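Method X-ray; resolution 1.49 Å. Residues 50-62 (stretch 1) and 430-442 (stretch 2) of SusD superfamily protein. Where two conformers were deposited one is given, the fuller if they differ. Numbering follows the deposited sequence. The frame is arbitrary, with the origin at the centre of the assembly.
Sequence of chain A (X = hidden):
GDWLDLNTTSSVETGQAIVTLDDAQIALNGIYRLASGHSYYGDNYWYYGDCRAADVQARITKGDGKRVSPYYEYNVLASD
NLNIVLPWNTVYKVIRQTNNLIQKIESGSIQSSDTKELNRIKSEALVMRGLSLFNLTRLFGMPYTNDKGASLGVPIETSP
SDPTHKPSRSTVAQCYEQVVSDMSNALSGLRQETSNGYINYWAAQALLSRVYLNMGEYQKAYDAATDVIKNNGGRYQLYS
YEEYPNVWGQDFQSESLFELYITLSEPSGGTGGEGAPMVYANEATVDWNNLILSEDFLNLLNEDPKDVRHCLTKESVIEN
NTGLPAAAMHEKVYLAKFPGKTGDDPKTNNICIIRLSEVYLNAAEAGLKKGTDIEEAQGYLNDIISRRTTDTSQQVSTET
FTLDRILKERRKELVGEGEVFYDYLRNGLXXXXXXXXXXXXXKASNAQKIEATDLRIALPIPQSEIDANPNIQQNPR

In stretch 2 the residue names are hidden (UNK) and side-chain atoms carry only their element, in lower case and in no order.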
# COMPACT_ATOMS: atom_id res chain seq x y z
N ASP A 50 -3.13 6.69 -1.76
CA ASP A 50 -3.68 7.34 -2.93
C ASP A 50 -4.32 8.68 -2.60
O ASP A 50 -3.96 9.70 -3.18
CB ASP A 50 -4.65 6.39 -3.60
CG ASP A 50 -3.94 5.20 -4.18
OD1 ASP A 50 -3.21 5.39 -5.19
OD2 ASP A 50 -4.10 4.10 -3.63
N CYS A 51 -5.21 8.73 -1.63
CA CYS A 51 -5.92 9.99 -1.36
C CYS A 51 -5.06 11.09 -0.75
O CYS A 51 -5.45 12.27 -0.74
CB CYS A 51 -7.20 9.79 -0.52
SG CYS A 51 -6.93 9.30 1.18
N ARG A 52 -3.86 10.73 -0.27
CA ARG A 52 -2.92 11.70 0.26
C ARG A 52 -2.08 12.37 -0.83
O ARG A 52 -1.41 13.38 -0.56
CB ARG A 52 -2.00 11.04 1.31
CG ARG A 52 -2.70 10.54 2.53
CD ARG A 52 -3.00 11.64 3.51
NE ARG A 52 -1.83 11.91 4.36
CZ ARG A 52 -1.86 12.69 5.43
NH1 ARG A 52 -2.94 13.39 5.71
NH2 ARG A 52 -0.79 12.77 6.22
N ALA A 53 -2.12 11.83 -2.05
CA ALA A 53 -1.37 12.37 -3.19
C ALA A 53 -2.34 13.20 -4.05
O ALA A 53 -3.18 13.91 -3.50
CB ALA A 53 -0.62 11.25 -3.97
N ALA A 54 -2.18 13.21 -5.37
CA ALA A 54 -2.89 14.16 -6.23
C ALA A 54 -3.83 13.55 -7.27
O ALA A 54 -4.53 14.32 -7.96
CB ALA A 54 -1.89 15.08 -6.96
N ASP A 55 -3.80 12.23 -7.39
CA ASP A 55 -4.49 11.50 -8.45
C ASP A 55 -5.83 10.93 -8.05
O ASP A 55 -6.69 10.72 -8.93
CB ASP A 55 -3.59 10.39 -8.99
CG ASP A 55 -2.39 10.93 -9.74
OD1 ASP A 55 -2.55 11.93 -10.48
OD2 ASP A 55 -1.29 10.35 -9.57
N VAL A 56 -5.99 10.60 -6.77
CA VAL A 56 -7.24 10.04 -6.23
C VAL A 56 -7.67 11.01 -5.15
O VAL A 56 -6.89 11.34 -4.24
CB VAL A 56 -7.06 8.63 -5.68
CG1 VAL A 56 -8.36 8.17 -5.05
CG2 VAL A 56 -6.60 7.63 -6.76
N GLN A 57 -8.90 11.50 -5.25
CA GLN A 57 -9.42 12.50 -4.32
C GLN A 57 -10.71 12.00 -3.67
O GLN A 57 -11.36 11.09 -4.16
CB GLN A 57 -9.70 13.83 -5.04
CG GLN A 57 -10.64 13.71 -6.21
CD GLN A 57 -11.07 15.04 -6.74
OE1 GLN A 57 -10.46 15.65 -7.63
NE2 GLN A 57 -12.15 15.55 -6.16
N ALA A 58 -11.09 12.62 -2.55
CA ALA A 58 -12.47 12.44 -2.08
C ALA A 58 -13.43 12.97 -3.12
O ALA A 58 -13.18 13.99 -3.78
CB ALA A 58 -12.68 13.18 -0.72
N ARG A 59 -14.59 12.32 -3.19
CA ARG A 59 -15.71 12.84 -3.95
C ARG A 59 -16.45 14.00 -3.25
O ARG A 59 -16.94 14.93 -3.89
CB ARG A 59 -16.68 11.71 -4.31
CG ARG A 59 -17.92 12.12 -5.09
CD ARG A 59 -18.88 10.97 -5.41
NE ARG A 59 -19.32 10.28 -4.17
CZ ARG A 59 -20.28 10.72 -3.35
NH1 ARG A 59 -21.00 11.80 -3.63
NH2 ARG A 59 -20.52 10.04 -2.23
N ILE A 60 -16.58 13.85 -1.92
CA ILE A 60 -17.33 14.73 -1.09
C ILE A 60 -16.65 14.81 0.29
O ILE A 60 -16.14 13.80 0.81
CB ILE A 60 -18.83 14.26 -1.01
CG1 ILE A 60 -19.73 15.35 -0.49
CG2 ILE A 60 -18.97 12.96 -0.27
CD1 ILE A 60 -21.23 15.04 -0.71
N THR A 61 -16.73 15.99 0.90
CA THR A 61 -16.22 16.11 2.26
C THR A 61 -17.24 15.50 3.21
O THR A 61 -18.45 15.70 3.07
CB THR A 61 -15.88 17.57 2.62
OG1 THR A 61 -15.09 17.56 3.82
CG2 THR A 61 -17.13 18.48 2.80
N LYS A 62 -16.75 14.76 4.20
CA LYS A 62 -17.61 14.13 5.21
C LYS A 62 -17.32 14.54 6.65
O LYS A 62 -18.06 14.17 7.57
CB LYS A 62 -17.50 12.61 5.11
CG LYS A 62 -18.06 12.02 3.82
CD LYS A 62 -17.85 10.56 3.74
CE LYS A 62 -18.55 9.93 2.53
NZ LYS A 62 -20.02 9.67 2.72
N UNK A 430 6.97 18.11 -3.58
CA UNK A 430 5.68 18.67 -3.17
C UNK A 430 4.55 18.02 -3.95
O UNK A 430 4.66 17.81 -5.17
c UNK A 430 5.64 20.18 -3.38
N UNK A 431 3.45 17.83 -3.24
CA UNK A 431 2.21 17.25 -3.78
C UNK A 431 1.28 18.41 -4.04
O UNK A 431 0.97 19.16 -3.11
c UNK A 431 2.19 14.39 -1.25
c UNK A 431 1.60 16.33 -2.75
c UNK A 431 0.18 15.94 -3.21
c UNK A 431 2.47 15.09 -2.57
N UNK A 432 0.87 18.63 -5.30
CA UNK A 432 -0.03 19.74 -5.64
C UNK A 432 -1.31 19.17 -6.23
O UNK A 432 -1.28 18.41 -7.20
c UNK A 432 2.29 22.61 -7.04
c UNK A 432 1.75 21.58 -6.04
c UNK A 432 0.61 20.73 -6.63
o UNK A 432 2.02 23.80 -6.83
o UNK A 432 2.92 22.22 -8.05
N UNK A 433 -2.44 19.54 -5.64
CA UNK A 433 -3.76 19.17 -6.13
C UNK A 433 -4.24 20.32 -7.03
O UNK A 433 -4.79 21.30 -6.54
c UNK A 433 -4.48 17.73 -4.14
n UNK A 433 -3.45 16.55 -2.34
n UNK A 433 -4.82 17.36 -0.65
n UNK A 433 -4.46 15.12 -0.90
c UNK A 433 -4.69 18.97 -4.94
c UNK A 433 -3.32 17.77 -3.09
c UNK A 433 -4.27 16.35 -1.31
N UNK A 434 -4.02 20.19 -8.34
CA UNK A 434 -4.26 21.27 -9.29
C UNK A 434 -5.55 21.13 -10.10
O UNK A 434 -6.08 22.12 -10.61
c UNK A 434 0.56 22.24 -10.40
c UNK A 434 -3.10 21.43 -10.28
c UNK A 434 -1.80 21.94 -9.62
c UNK A 434 -0.89 22.53 -10.67
n UNK A 434 1.42 22.45 -11.65
N UNK A 435 -6.05 19.91 -10.16
CA UNK A 435 -7.21 19.59 -10.96
C UNK A 435 -8.45 20.35 -10.56
O UNK A 435 -8.67 20.64 -9.38
N UNK A 436 -9.30 20.66 -11.54
CA UNK A 436 -10.41 21.58 -11.35
C UNK A 436 -11.56 21.06 -10.49
O UNK A 436 -12.41 21.88 -10.08
c UNK A 436 -10.96 22.07 -12.70
o UNK A 436 -11.61 21.04 -13.38
N UNK A 437 -11.63 19.76 -10.23
CA UNK A 437 -12.65 19.24 -9.33
C UNK A 437 -12.17 18.78 -7.98
O UNK A 437 -12.92 18.18 -7.24
c UNK A 437 -12.26 17.16 -14.38
c UNK A 437 -13.57 18.22 -10.00
n UNK A 437 -12.09 14.94 -10.94
c UNK A 437 -12.62 15.82 -10.04
c UNK A 437 -11.73 15.86 -14.49
c UNK A 437 -12.68 17.65 -13.16
c UNK A 437 -12.03 15.54 -12.17
c UNK A 437 -12.58 16.83 -12.02
c UNK A 437 -11.63 15.03 -13.40
c UNK A 437 -12.92 16.99 -10.63
N UNK A 438 -10.93 19.11 -7.61
CA UNK A 438 -10.56 18.95 -6.23
C UNK A 438 -11.53 19.73 -5.36
O UNK A 438 -12.07 20.79 -5.74
c UNK A 438 -6.99 16.46 -6.22
n UNK A 438 -6.58 17.09 -7.33
c UNK A 438 -8.13 18.35 -6.39
c UNK A 438 -9.12 19.40 -6.01
n UNK A 438 -7.90 17.21 -5.63
c UNK A 438 -7.29 18.26 -7.46
N UNK A 439 -11.71 19.21 -4.15
CA UNK A 439 -12.72 19.80 -3.29
C UNK A 439 -12.30 21.17 -2.77
O UNK A 439 -11.12 21.41 -2.50
c UNK A 439 -14.01 16.75 -1.22
c UNK A 439 -13.51 17.53 -2.49
c UNK A 439 -13.03 18.90 -2.11
c UNK A 439 -14.56 17.54 -3.60
N UNK A 440 -13.28 22.03 -2.53
CA UNK A 440 -13.01 23.36 -2.01
C UNK A 440 -12.45 23.31 -0.59
O UNK A 440 -11.81 24.25 -0.13
o UNK A 440 -12.98 26.21 -3.79
c UNK A 440 -14.71 24.62 -3.49
c UNK A 440 -14.25 24.26 -2.06
c UNK A 440 -13.62 25.29 -4.32
o UNK A 440 -13.44 24.88 -5.51
N UNK A 441 -12.71 22.24 0.13
CA UNK A 441 -12.15 22.10 1.47
C UNK A 441 -10.61 22.15 1.50
O UNK A 441 -10.04 22.47 2.55
c UNK A 441 -12.59 20.77 2.12
c UNK A 441 -14.07 20.84 2.55
o UNK A 441 -12.37 19.69 1.20
N UNK A 442 -9.93 21.84 0.40
CA UNK A 442 -8.45 21.94 0.39
C UNK A 442 -7.99 23.38 0.60
O UNK A 442 -6.89 23.61 1.10
c UNK A 442 -7.86 21.43 -0.91
c UNK A 442 -7.28 19.54 -2.49
c UNK A 442 -8.14 19.99 -1.31
c UNK A 442 -7.91 19.02 -0.09
O HOH W 1 -9.65 17.20 -9.84

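Position 430 carries a single side-chain carbon beyond reach of stretch 1; it is Ala-430. At 431 there are four carbons, forked at the first, one arm two carbons long. The CA-to-CB bond points toward stretch 1, and the one-carbon arm lies 3.8 Å from Ala-53 C and 4.4 Å from Ala-54 CB, the latter an apolar contact suited to the buried, beta-branched Ile-431. Position 432 has three carbons, the third bearing two oxygens; its CA-to-CB bond points away, and its backbone O lies 3.4 Å from Ala-54 CB. This exposed acid is Glu-432.

Position 433 shows three carbons, a nitrogen, then a carbon with two more nitrogens; the chain nitrogen and one terminal nitrogen lie 2.9 and 3.1 Å from Ala-53 O. This guanidinium is Arg-433, whose NE and NH2 both donate to that carbonyl, which lies near the guanidinium plane, where the N-H groups point. Cys-51 O is 3.0 Å from Arg-433 NH2, but the angle is too poor for a hydrogen bond.

Four carbons in a row ending in nitrogen, without contact to stretch 1, mark 434 as exposed Lys-434; its NZ makes a long salt bridge, 3.9 Å, to Glu-432 OE1. Position 435 has no side-chain atoms, and a CB there would be crowded by a side-chain carbon of 438 (3.4 Å). It is Gly-435, opening a type I turn ending at 438. One carbon and one oxygen at 436, the CA-to-CB bond pointing away, give Ser-436, exposed, its OG bonded elsewhere in the structure.

At 437, one carbon leads to fused five- and six-membered rings of eight carbons and one nitrogen; a ring carbon lies 3.2 Å from Gln-57 OE1. This is Trp-437, whose backbone O accepts a nearly straight hydrogen bond from Gln-57 NE2 (2.9 Å). At 438, one carbon leads to a five-membered ring of three carbons and two nitrogens. Its flat shape offers a face to Gln-57 OE1 and an edge to Ala-54 O, 3.5 Å from NE2 of what is His-438.

Position 439 has four carbons forked at the second; one tip lies 3.8 Å from Ala-58 CB, the other 3.5 Å from Arg-59 O. Leu-439 suits because its two methyls reach different parts of stretch 1. Position 440, three carbons ending in two oxygens, is exposed Glu-440. At 441 one carbon bears an oxygen and a carbon, the latter 3.7 Å from Thr-61 OG1; compact Thr-441 brings a methyl there while its OG1 bonds elsewhere. Four carbons forked at the second make 442 Leu-442, buried but not touching stretch 1.

The contact combines polar anchors with apolar packing. Arg-433 and Gln-57 each reach across to a backbone carbonyl, a water donates to Gln-57 OE1 (2.8 Å from its O), and Ile-431 and Leu-439 pack against alanines.

Stretch 2 430-442: AIERKGSWHLETL
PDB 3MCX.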